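Long-range contacts in putative cytoplasmic protein (Salmonella enterica subsp. enterica serovar Typhimurium, PDB 4IQN), which is of unknown function but belongs to the DUF5066 family and is probably a soluble cytoplasmic protein: residues K22-M27 with A60-L65; E75-S80 with I126-V131; L170-S175 with F182-L187. All coordinates share one frame; numbering follows the deposited sequence.

Contact 1 of 3, residues K22-M27 with A60-L65; sequences KVPTPM and AYDRDL
Thr25 and Asp62 form the polar centre of this contact between two irregular segments, 22-27 and 60-65. Of the two strong direct bonds across it, one runs from Thr25 N to Asp62 OD1 (3.0 Å), nearly straight at 167° but reaching the oxygen from above the carboxylate plane. Asp62 holds CG anti to its backbone N (chi1 -170°), which turns OD1 toward Thr25. The other bond is between main chains, from Arg63 N to Thr25 O (2.9 Å). On the far face of the same carboxylate, Asp64 N donates to Asp62 OD1 (2.8 Å), which defines an Asx turn at the start of the type I beta turn from Asp62 to Leu65. The Thr25 hydroxyl adds weak links: OG1 lies 2.8 Å from Asp64 OD2 and 3.4 Å from Asp62 OD1.

Apolar contacts flank this centre. Pro24 lays its ring across the Asp62 carboxylate, Pro24 CB to Asp62 CG 3.6 Å, and also reaches the Tyr61 ring, whose hydroxyl bonds to Asn19. Pro26 abuts the backbone carbonyls of Ala60 and Tyr61. At the other end the Arg63 guanidinium has CG of selenomethionine Met27 over one face, 3.6 Å from Arg63 NE, in the conformer described, one of two.

A water bridges Pro26 O and Arg63 NH1, while Arg63 NE is bonded to Gln78. Asp62 OD2 also accepts from Asn19 and Asn21. Together with these bonds, the two N-H groups on opposite faces of the carboxylate plane should limit its rotation, and such a set of donors would probably stabilise the charged form of this buried acid.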
loop_
_atom_site.group_PDB
_atom_site.type_symbol
_atom_site.label_atom_id
_atom_site.label_comp_id
_atom_site.label_asym_id
_atom_site.label_seq_id
_atom_site.Cartn_x
_atom_site.Cartn_y
_atom_site.Cartn_z
ATOM N N LYS B 22 -16.634 -11.432 -12.300
ATOM C CA LYS B 22 -17.033 -12.293 -13.428
ATOM C C LYS B 22 -16.382 -11.905 -14.738
ATOM O O LYS B 22 -15.899 -12.781 -15.468
ATOM C CB LYS B 22 -18.544 -12.257 -13.630
ATOM C CG LYS B 22 -19.356 -12.213 -12.354
ATOM C CD LYS B 22 -20.115 -13.507 -12.096
ATOM C CE LYS B 22 -21.433 -13.208 -11.407
ATOM N NZ LYS B 22 -21.323 -12.302 -10.333
ATOM N N VAL B 23 -16.394 -10.608 -15.047
ATOM C CA VAL B 23 -15.887 -10.104 -16.337
ATOM C C VAL B 23 -14.754 -9.098 -16.099
ATOM O O VAL B 23 -14.973 -7.935 -15.802
ATOM C CB VAL B 23 -16.995 -9.473 -17.191
ATOM C CG1 VAL B 23 -16.433 -9.071 -18.555
ATOM C CG2 VAL B 23 -18.150 -10.464 -17.366
ATOM N N PRO B 24 -13.524 -9.577 -16.182
ATOM C CA PRO B 24 -12.416 -8.695 -15.955
ATOM C C PRO B 24 -12.380 -7.455 -16.885
ATOM O O PRO B 24 -12.824 -7.508 -18.060
ATOM C CB PRO B 24 -11.222 -9.604 -16.204
ATOM C CG PRO B 24 -11.691 -10.952 -15.731
ATOM C CD PRO B 24 -13.111 -10.989 -16.233
ATOM N N THR B 25 -11.844 -6.361 -16.352
ATOM C CA THR B 25 -11.689 -5.095 -17.076
ATOM C C THR B 25 -10.201 -4.709 -17.102
ATOM O O THR B 25 -9.728 -3.891 -16.333
ATOM C CB THR B 25 -12.535 -4.019 -16.413
ATOM O OG1 THR B 25 -12.198 -3.984 -15.023
ATOM C CG2 THR B 25 -13.979 -4.382 -16.524
ATOM N N PRO B 26 -9.426 -5.371 -17.953
ATOM C CA PRO B 26 -8.011 -5.031 -18.040
ATOM C C PRO B 26 -7.804 -3.606 -18.485
ATOM O O PRO B 26 -8.574 -3.105 -19.300
ATOM C CB PRO B 26 -7.501 -5.960 -19.154
ATOM C CG PRO B 26 -8.726 -6.278 -19.959
ATOM C CD PRO B 26 -9.784 -6.426 -18.905
HETATM N N MSE B 27 -6.762 -2.959 -17.983
HETATM C CA MSE B 27 -6.316 -1.692 -18.558
HETATM C C MSE B 27 -5.463 -2.066 -19.726
HETATM O O MSE B 27 -4.870 -3.144 -19.746
HETATM C CB MSE B 27 -5.523 -0.858 -17.558
HETATM C CG MSE B 27 -6.467 -0.128 -16.614
HETATM SE SE MSE B 27 -5.435 1.122 -15.491
HETATM C CE MSE B 27 -4.050 1.583 -16.797
ATOM N N ALA B 60 -3.217 -4.857 -15.635
ATOM C CA ALA B 60 -3.260 -5.419 -16.995
ATOM C C ALA B 60 -4.199 -6.623 -17.092
ATOM O O ALA B 60 -4.616 -7.002 -18.191
ATOM C CB ALA B 60 -1.870 -5.804 -17.444
ATOM N N TYR B 61 -4.528 -7.218 -15.943
ATOM C CA TYR B 61 -5.443 -8.343 -15.886
ATOM C C TYR B 61 -6.872 -7.886 -15.607
ATOM O O TYR B 61 -7.781 -8.122 -16.421
ATOM C CB TYR B 61 -4.978 -9.376 -14.834
ATOM C CG TYR B 61 -6.052 -10.393 -14.525
ATOM C CD1 TYR B 61 -6.686 -11.109 -15.547
ATOM C CD2 TYR B 61 -6.484 -10.591 -13.230
ATOM C CE1 TYR B 61 -7.717 -12.001 -15.267
ATOM C CE2 TYR B 61 -7.496 -11.500 -12.932
ATOM C CZ TYR B 61 -8.116 -12.196 -13.937
ATOM O OH TYR B 61 -9.117 -13.108 -13.638
ATOM N N ASP B 62 -7.105 -7.253 -14.463
ATOM C CA ASP B 62 -8.477 -6.869 -14.058
ATOM C C ASP B 62 -8.471 -5.692 -13.130
ATOM O O ASP B 62 -8.127 -5.817 -11.929
ATOM C CB ASP B 62 -9.175 -8.074 -13.387
ATOM C CG ASP B 62 -10.661 -7.866 -13.141
ATOM O OD1 ASP B 62 -11.237 -6.798 -13.467
ATOM O OD2 ASP B 62 -11.276 -8.827 -12.623
ATOM N N ARG B 63 -8.831 -4.523 -13.648
ATOM C CA ARG B 63 -8.913 -3.351 -12.794
ATOM C C ARG B 63 -10.061 -3.458 -11.751
ATOM O O ARG B 63 -10.108 -2.673 -10.820
ATOM C CB ARG B 63 -8.904 -2.043 -13.600
ATOM C CG ARG B 63 -10.161 -1.690 -14.311
ATOM C CD ARG B 63 -9.883 -0.539 -15.291
ATOM N NE ARG B 63 -9.336 0.625 -14.574
ATOM C CZ ARG B 63 -9.202 1.844 -15.082
ATOM N NH1 ARG B 63 -9.575 2.089 -16.344
ATOM N NH2 ARG B 63 -8.716 2.838 -14.326
ATOM N N ASP B 64 -10.926 -4.467 -11.867
ATOM C CA ASP B 64 -12.037 -4.652 -10.949
ATOM C C ASP B 64 -11.924 -5.963 -10.178
ATOM O O ASP B 64 -12.918 -6.516 -9.766
ATOM C CB ASP B 64 -13.351 -4.613 -11.756
ATOM C CG ASP B 64 -13.713 -3.229 -12.215
ATOM O OD1 ASP B 64 -13.450 -2.255 -11.488
ATOM O OD2 ASP B 64 -14.280 -3.101 -13.314
ATOM N N LEU B 65 -10.685 -6.426 -9.981
ATOM C CA LEU B 65 -10.362 -7.667 -9.328
ATOM C C LEU B 65 -11.078 -7.785 -7.998
ATOM O O LEU B 65 -11.133 -6.827 -7.253
ATOM C CB LEU B 65 -8.846 -7.690 -9.080
ATOM C CG LEU B 65 -8.279 -8.702 -8.113
ATOM C CD1 LEU B 65 -8.493 -10.085 -8.717
ATOM C CD2 LEU B 65 -6.811 -8.435 -7.945
HETATM O O HOH W 1 -9.601 -0.139 -18.392
#

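Contact 2 of 3, residues E75-S80 with I126-V131; sequences ETLQKS and IRIDHV
Asp129 sets CG opposite its own carbonyl carbon (chi1 -59°), and Thr76 does the same with OG1 (chi1 -67°); these two rotations bring carboxylate and hydroxyl together where the short helix 75-78 begins. The acid follows strand 124-128, an edge strand of a four-stranded antiparallel meander.

Both carboxylate oxygens are used, each through its syn lone pair. OD2 of Asp129 receives Thr76 N at 2.9 Å and 173°, whereas Thr76 OG1 donates to Asp129 OD1 at 2.5 Å, a short distance. Holding one residue by both its amide and its hydroxyl fixes the rotation of the carboxylate, and these two donors would probably favour its ionised form. The Glu75 carboxylate keeps its distance, Glu75 OE2 lying 5.3 Å from OD1 of Asp129.

A water fills the angle between helix and strand. It accepts from Leu77 N (2.9 Å) and stands within bonding range of Arg127 O and Asp129 OD2, though not every acceptor around it can be served at once. Arg127 NH1 bonds to Tyr90 OH.

Beyond the water the interface turns apolar. Leu77 CD2 comes alongside Ile128 CD1 (4.0 Å), the two side chains running parallel, and Leu77 CB rests on Ile126 CG2 at 3.5 Å.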
loop_
_atom_site.group_PDB
_atom_site.type_symbol
_atom_site.label_atom_id
_atom_site.label_comp_id
_atom_site.label_asym_id
_atom_site.label_seq_id
_atom_site.Cartn_x
_atom_site.Cartn_y
_atom_site.Cartn_z
ATOM N N GLU B 75 -8.943 -1.111 -5.844
ATOM C CA GLU B 75 -10.028 -0.131 -6.087
ATOM C C GLU B 75 -9.683 1.289 -5.639
ATOM O O GLU B 75 -9.738 2.241 -6.420
ATOM C CB GLU B 75 -11.275 -0.590 -5.380
ATOM C CG GLU B 75 -12.516 0.221 -5.748
ATOM C CD GLU B 75 -13.731 -0.253 -4.981
ATOM O OE1 GLU B 75 -14.361 -1.215 -5.419
ATOM O OE2 GLU B 75 -14.053 0.323 -3.932
ATOM N N THR B 76 -9.292 1.432 -4.372
ATOM C CA THR B 76 -9.036 2.716 -3.776
ATOM C C THR B 76 -7.932 3.526 -4.446
ATOM O O THR B 76 -8.099 4.737 -4.650
ATOM C CB THR B 76 -8.729 2.560 -2.275
ATOM O OG1 THR B 76 -9.909 2.112 -1.631
ATOM C CG2 THR B 76 -8.321 3.871 -1.652
ATOM N N LEU B 77 -6.850 2.865 -4.835
ATOM C CA LEU B 77 -5.742 3.554 -5.446
ATOM C C LEU B 77 -6.139 4.183 -6.796
ATOM O O LEU B 77 -5.580 5.224 -7.167
ATOM C CB LEU B 77 -4.563 2.627 -5.618
ATOM C CG LEU B 77 -4.666 1.442 -6.589
ATOM C CD1 LEU B 77 -4.258 1.879 -8.006
ATOM C CD2 LEU B 77 -3.805 0.279 -6.058
ATOM N N GLN B 78 -7.088 3.561 -7.491
ATOM C CA GLN B 78 -7.536 4.098 -8.798
ATOM C C GLN B 78 -8.215 5.449 -8.658
ATOM O O GLN B 78 -8.236 6.243 -9.626
ATOM C CB GLN B 78 -8.400 3.086 -9.548
ATOM C CG GLN B 78 -7.586 1.925 -10.067
ATOM C CD GLN B 78 -8.433 0.900 -10.754
ATOM O OE1 GLN B 78 -8.927 1.143 -11.857
ATOM N NE2 GLN B 78 -8.634 -0.245 -10.113
ATOM N N LYS B 79 -8.728 5.743 -7.456
ATOM C CA LYS B 79 -9.326 7.048 -7.135
ATOM C C LYS B 79 -8.300 8.127 -7.069
ATOM O O LYS B 79 -8.663 9.270 -7.088
ATOM C CB LYS B 79 -10.066 7.027 -5.787
ATOM C CG LYS B 79 -11.279 6.093 -5.747
ATOM C CD LYS B 79 -11.996 6.033 -4.380
ATOM C CE LYS B 79 -13.089 4.955 -4.408
ATOM N NZ LYS B 79 -13.995 4.920 -3.224
ATOM N N SER B 80 -7.017 7.771 -6.972
ATOM C CA SER B 80 -5.928 8.739 -6.864
ATOM C C SER B 80 -5.216 8.998 -8.189
ATOM O O SER B 80 -4.239 9.758 -8.229
ATOM C CB SER B 80 -4.904 8.254 -5.827
ATOM O OG SER B 80 -5.423 8.407 -4.562
ATOM N N ILE B 126 0.649 4.128 -1.488
ATOM C CA ILE B 126 -0.495 3.648 -2.279
ATOM C C ILE B 126 -1.302 2.724 -1.367
ATOM O O ILE B 126 -0.756 1.735 -0.847
ATOM C CB ILE B 126 -0.092 2.881 -3.560
ATOM C CG1 ILE B 126 0.757 3.730 -4.499
ATOM C CG2 ILE B 126 -1.333 2.360 -4.263
ATOM C CD1 ILE B 126 1.283 2.967 -5.683
ATOM N N ARG B 127 -2.558 3.057 -1.129
ATOM C CA ARG B 127 -3.388 2.238 -0.266
ATOM C C ARG B 127 -3.939 1.023 -1.029
ATOM O O ARG B 127 -4.484 1.141 -2.145
ATOM C CB ARG B 127 -4.522 3.021 0.372
ATOM C CG ARG B 127 -5.237 2.204 1.461
ATOM C CD ARG B 127 -6.111 2.998 2.403
ATOM N NE ARG B 127 -6.586 2.108 3.472
ATOM C CZ ARG B 127 -7.080 2.484 4.649
ATOM N NH1 ARG B 127 -7.160 3.753 4.972
ATOM N NH2 ARG B 127 -7.483 1.559 5.534
ATOM N N ILE B 128 -3.773 -0.143 -0.455
ATOM C CA ILE B 128 -4.302 -1.400 -0.971
ATOM C C ILE B 128 -5.541 -1.739 -0.146
ATOM O O ILE B 128 -5.504 -1.697 1.086
ATOM C CB ILE B 128 -3.233 -2.538 -0.867
ATOM C CG1 ILE B 128 -2.035 -2.266 -1.787
ATOM C CG2 ILE B 128 -3.790 -3.937 -1.094
ATOM C CD1 ILE B 128 -2.374 -2.211 -3.247
ATOM N N ASP B 129 -6.646 -2.034 -0.823
ATOM C CA ASP B 129 -7.855 -2.467 -0.119
ATOM C C ASP B 129 -7.622 -3.829 0.541
ATOM O O ASP B 129 -7.121 -4.755 -0.077
ATOM C CB ASP B 129 -9.026 -2.528 -1.077
ATOM C CG ASP B 129 -9.301 -1.192 -1.710
ATOM O OD1 ASP B 129 -9.754 -0.295 -0.951
ATOM O OD2 ASP B 129 -9.036 -1.041 -2.943
ATOM N N HIS B 130 -8.002 -3.910 1.812
ATOM C CA HIS B 130 -7.605 -5.001 2.692
ATOM C C HIS B 130 -8.845 -5.731 3.186
ATOM O O HIS B 130 -10.006 -5.268 3.012
ATOM C CB HIS B 130 -6.745 -4.423 3.840
ATOM C CG HIS B 130 -6.194 -5.452 4.778
ATOM N ND1 HIS B 130 -5.576 -6.599 4.353
ATOM C CD2 HIS B 130 -6.150 -5.478 6.133
ATOM C CE1 HIS B 130 -5.202 -7.309 5.410
ATOM N NE2 HIS B 130 -5.553 -6.651 6.494
ATOM N N VAL B 131 -8.602 -6.891 3.753
ATOM C CA VAL B 131 -9.634 -7.762 4.292
ATOM C C VAL B 131 -9.907 -7.562 5.796
ATOM O O VAL B 131 -10.782 -8.203 6.339
ATOM C CB VAL B 131 -9.322 -9.240 4.027
ATOM C CG1 VAL B 131 -9.207 -9.490 2.541
ATOM C CG2 VAL B 131 -8.071 -9.691 4.782
HETATM O O HOH W 2 -6.448 0.199 -3.774
#

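Contact 3 of 3, residues L170-S175 with F182-L187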
loop_
_atom_site.group_PDB
_atom_site.type_symbol
_atom_site.label_atom_id
_atom_site.label_comp_id
_atom_site.label_asym_id
_atom_site.label_seq_id
_atom_site.Cartn_x
_atom_site.Cartn_y
_atom_site.Cartn_z
ATOM N N LEU B 170 -0.243 -10.615 -1.312
ATOM C CA LEU B 170 -1.279 -11.278 -2.039
ATOM C C LEU B 170 -1.219 -12.795 -1.950
ATOM O O LEU B 170 -2.258 -13.407 -1.869
ATOM C CB LEU B 170 -1.338 -10.813 -3.514
ATOM C CG LEU B 170 -1.891 -9.442 -3.745
ATOM C CD1 LEU B 170 -1.701 -9.073 -5.204
ATOM C CD2 LEU B 170 -3.387 -9.362 -3.369
ATOM N N TYR B 171 -0.014 -13.401 -1.925
ATOM C CA TYR B 171 0.104 -14.839 -1.755
ATOM C C TYR B 171 -0.581 -15.220 -0.407
ATOM O O TYR B 171 -1.255 -16.246 -0.294
ATOM C CB TYR B 171 1.553 -15.284 -1.734
ATOM C CG TYR B 171 2.111 -15.794 -3.045
ATOM C CD1 TYR B 171 1.809 -17.065 -3.527
ATOM C CD2 TYR B 171 2.950 -14.995 -3.807
ATOM C CE1 TYR B 171 2.309 -17.508 -4.721
ATOM C CE2 TYR B 171 3.486 -15.442 -4.995
ATOM C CZ TYR B 171 3.144 -16.686 -5.469
ATOM O OH TYR B 171 3.655 -17.134 -6.653
ATOM N N ASN B 172 -0.377 -14.406 0.626
ATOM C CA ASN B 172 -1.010 -14.672 1.904
ATOM C C ASN B 172 -2.543 -14.517 1.857
ATOM O O ASN B 172 -3.276 -15.359 2.365
ATOM C CB ASN B 172 -0.383 -13.797 2.991
ATOM C CG ASN B 172 0.932 -14.378 3.483
ATOM O OD1 ASN B 172 0.926 -15.162 4.413
ATOM N ND2 ASN B 172 2.048 -14.019 2.845
ATOM N N ILE B 173 -3.009 -13.445 1.244
ATOM C CA ILE B 173 -4.458 -13.285 1.017
ATOM C C ILE B 173 -5.092 -14.527 0.348
ATOM O O ILE B 173 -6.100 -15.094 0.870
ATOM C CB ILE B 173 -4.782 -12.013 0.211
ATOM C CG1 ILE B 173 -4.446 -10.723 0.997
ATOM C CG2 ILE B 173 -6.266 -12.000 -0.198
ATOM C CD1 ILE B 173 -5.127 -10.563 2.355
ATOM N N ILE B 174 -4.516 -14.992 -0.774
ATOM C CA ILE B 174 -5.126 -16.058 -1.536
ATOM C C ILE B 174 -4.985 -17.445 -0.899
ATOM O O ILE B 174 -5.732 -18.358 -1.246
ATOM C CB ILE B 174 -4.670 -16.064 -3.021
ATOM C CG1 ILE B 174 -3.221 -16.458 -3.186
ATOM C CG2 ILE B 174 -4.932 -14.738 -3.697
ATOM C CD1 ILE B 174 -2.858 -16.609 -4.647
ATOM N N SER B 175 -4.071 -17.583 0.073
ATOM C CA SER B 175 -3.787 -18.861 0.692
ATOM C C SER B 175 -5.025 -19.436 1.356
ATOM O O SER B 175 -5.165 -20.651 1.450
ATOM C CB SER B 175 -2.598 -18.778 1.678
ATOM O OG SER B 175 -2.935 -18.088 2.876
ATOM N N PHE B 182 -2.053 -24.356 -0.975
ATOM C CA PHE B 182 -1.090 -24.031 0.079
ATOM C C PHE B 182 -1.795 -23.263 1.188
ATOM O O PHE B 182 -2.936 -22.823 1.018
ATOM C CB PHE B 182 0.115 -23.262 -0.473
ATOM C CG PHE B 182 -0.249 -22.019 -1.237
ATOM C CD1 PHE B 182 -0.391 -20.809 -0.595
ATOM C CD2 PHE B 182 -0.449 -22.077 -2.608
ATOM C CE1 PHE B 182 -0.737 -19.662 -1.301
ATOM C CE2 PHE B 182 -0.771 -20.940 -3.324
ATOM C CZ PHE B 182 -0.922 -19.735 -2.673
ATOM N N THR B 183 -1.134 -23.156 2.339
ATOM C CA THR B 183 -1.638 -22.343 3.444
ATOM C C THR B 183 -0.593 -21.336 3.873
ATOM O O THR B 183 0.547 -21.357 3.364
ATOM C CB THR B 183 -1.950 -23.219 4.676
ATOM O OG1 THR B 183 -0.720 -23.657 5.247
ATOM C CG2 THR B 183 -2.775 -24.439 4.300
ATOM N N GLU B 184 -0.926 -20.461 4.817
ATOM C CA GLU B 184 0.086 -19.549 5.350
ATOM C C GLU B 184 1.281 -20.310 5.938
ATOM O O GLU B 184 2.380 -19.765 6.000
ATOM C CB GLU B 184 -0.469 -18.596 6.414
ATOM C CG GLU B 184 0.662 -17.946 7.191
ATOM C CD GLU B 184 0.219 -17.041 8.328
ATOM O OE1 GLU B 184 0.514 -17.377 9.526
ATOM O OE2 GLU B 184 -0.396 -15.992 8.001
ATOM N N GLU B 185 1.098 -21.570 6.327
ATOM C CA GLU B 185 2.237 -22.325 6.925
ATOM C C GLU B 185 3.287 -22.620 5.858
ATOM O O GLU B 185 4.436 -22.899 6.177
ATOM C CB GLU B 185 1.761 -23.604 7.627
ATOM C CG GLU B 185 2.571 -23.937 8.884
ATOM C CD GLU B 185 2.468 -22.869 9.987
ATOM O OE1 GLU B 185 3.539 -22.354 10.418
ATOM O OE2 GLU B 185 1.331 -22.538 10.436
ATOM N N ASP B 186 2.896 -22.492 4.576
ATOM C CA ASP B 186 3.809 -22.721 3.443
ATOM C C ASP B 186 4.479 -21.431 2.961
ATOM O O ASP B 186 5.296 -21.467 2.034
ATOM C CB ASP B 186 3.034 -23.320 2.260
ATOM C CG ASP B 186 2.420 -24.652 2.577
ATOM O OD1 ASP B 186 3.181 -25.555 2.981
ATOM O OD2 ASP B 186 1.171 -24.814 2.407
ATOM N N LEU B 187 4.151 -20.301 3.587
ATOM C CA LEU B 187 4.637 -19.024 3.131
ATOM C C LEU B 187 5.714 -18.346 3.983
ATOM O O LEU B 187 5.972 -17.172 3.841
ATOM C CB LEU B 187 3.451 -18.105 2.908
ATOM C CG LEU B 187 2.382 -18.619 1.936
ATOM C CD1 LEU B 187 1.245 -17.625 1.942
ATOM C CD2 LEU B 187 2.906 -18.714 0.515
HETATM O O HOH W 3 4.616 -14.659 4.125
HETATM O O HOH W 4 -1.731 -15.375 5.897
HETATM O O HOH W 5 -4.091 -19.570 4.805
#
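Phe182 drives the far end of its ring against the last turn of helix 166-175, where Phe182 CZ meets Tyr171 CD1 at 3.9 Å, near the plane and at the edge of the tyrosine ring. The two side chains lie roughly perpendicular. The edge of the Phe182 ring carries a backbone oxygen, Tyr171 O lying in the ring plane 3.6 Å from Phe182 CE1. Ser175 CB and Ile174 CG1 approach the ring obliquely, Ser175 CB 3.6 Å from Phe182 CE1.

No direct hydrogen bond spans the two segments, and polar groups are joined through water instead. Ser175 OG sits between its own N and carbonyl carbon (chi1 73°), a rotation that folds it back to donate to Asn172 O (2.8 Å); a water donates to the same hydroxyl and accepts from Glu184 N. A second water links Asn172 ND2 to Leu187 O, and Glu168 O also takes a bond from that nitrogen. Leu187 CD1 lies against the Asn172 amide, 3.6 Å from Asn172 CG, as the two side chains pass antiparallel.

The 182-187 segment braces itself: Thr183 OG1 accepts from Glu185 N in an ST turn, and Asp186 OD2 takes Thr183 N at 2.8 Å, opening the 3-10 turn 184-186.

Helix 8-14 lies against the same cluster: its Leu14 touches Ile174 and Phe182, and Asn10 and Leu11 pack on Tyr171, whose hydroxyl bonds to Ser7 O just before that helix.

In the fold
Following the chain, contact 1 comes first, bringing the loop between helices 8-14 and 29-33 against the end of helix 58-61. Contact 2 then closes a longer excursion, joining helix 75-78 to the edge strand 124-128, and contact 3 closes the short return after helix 166-175. The three loops follow in series, without crossing or nesting. Contacts 1 and 2 touch through a probable hydrogen bond from Arg63 NE to Gln78 OE1 (2.8 Å), linking the turn after helix 58-61 to helix 75-78. Contacts 2 and 3 meet where Val131 packs on Ile173, tying the loop after strand 124-128 to helix 166-175. Contacts 1 and 3 stay about 6 Å apart at their nearest atoms.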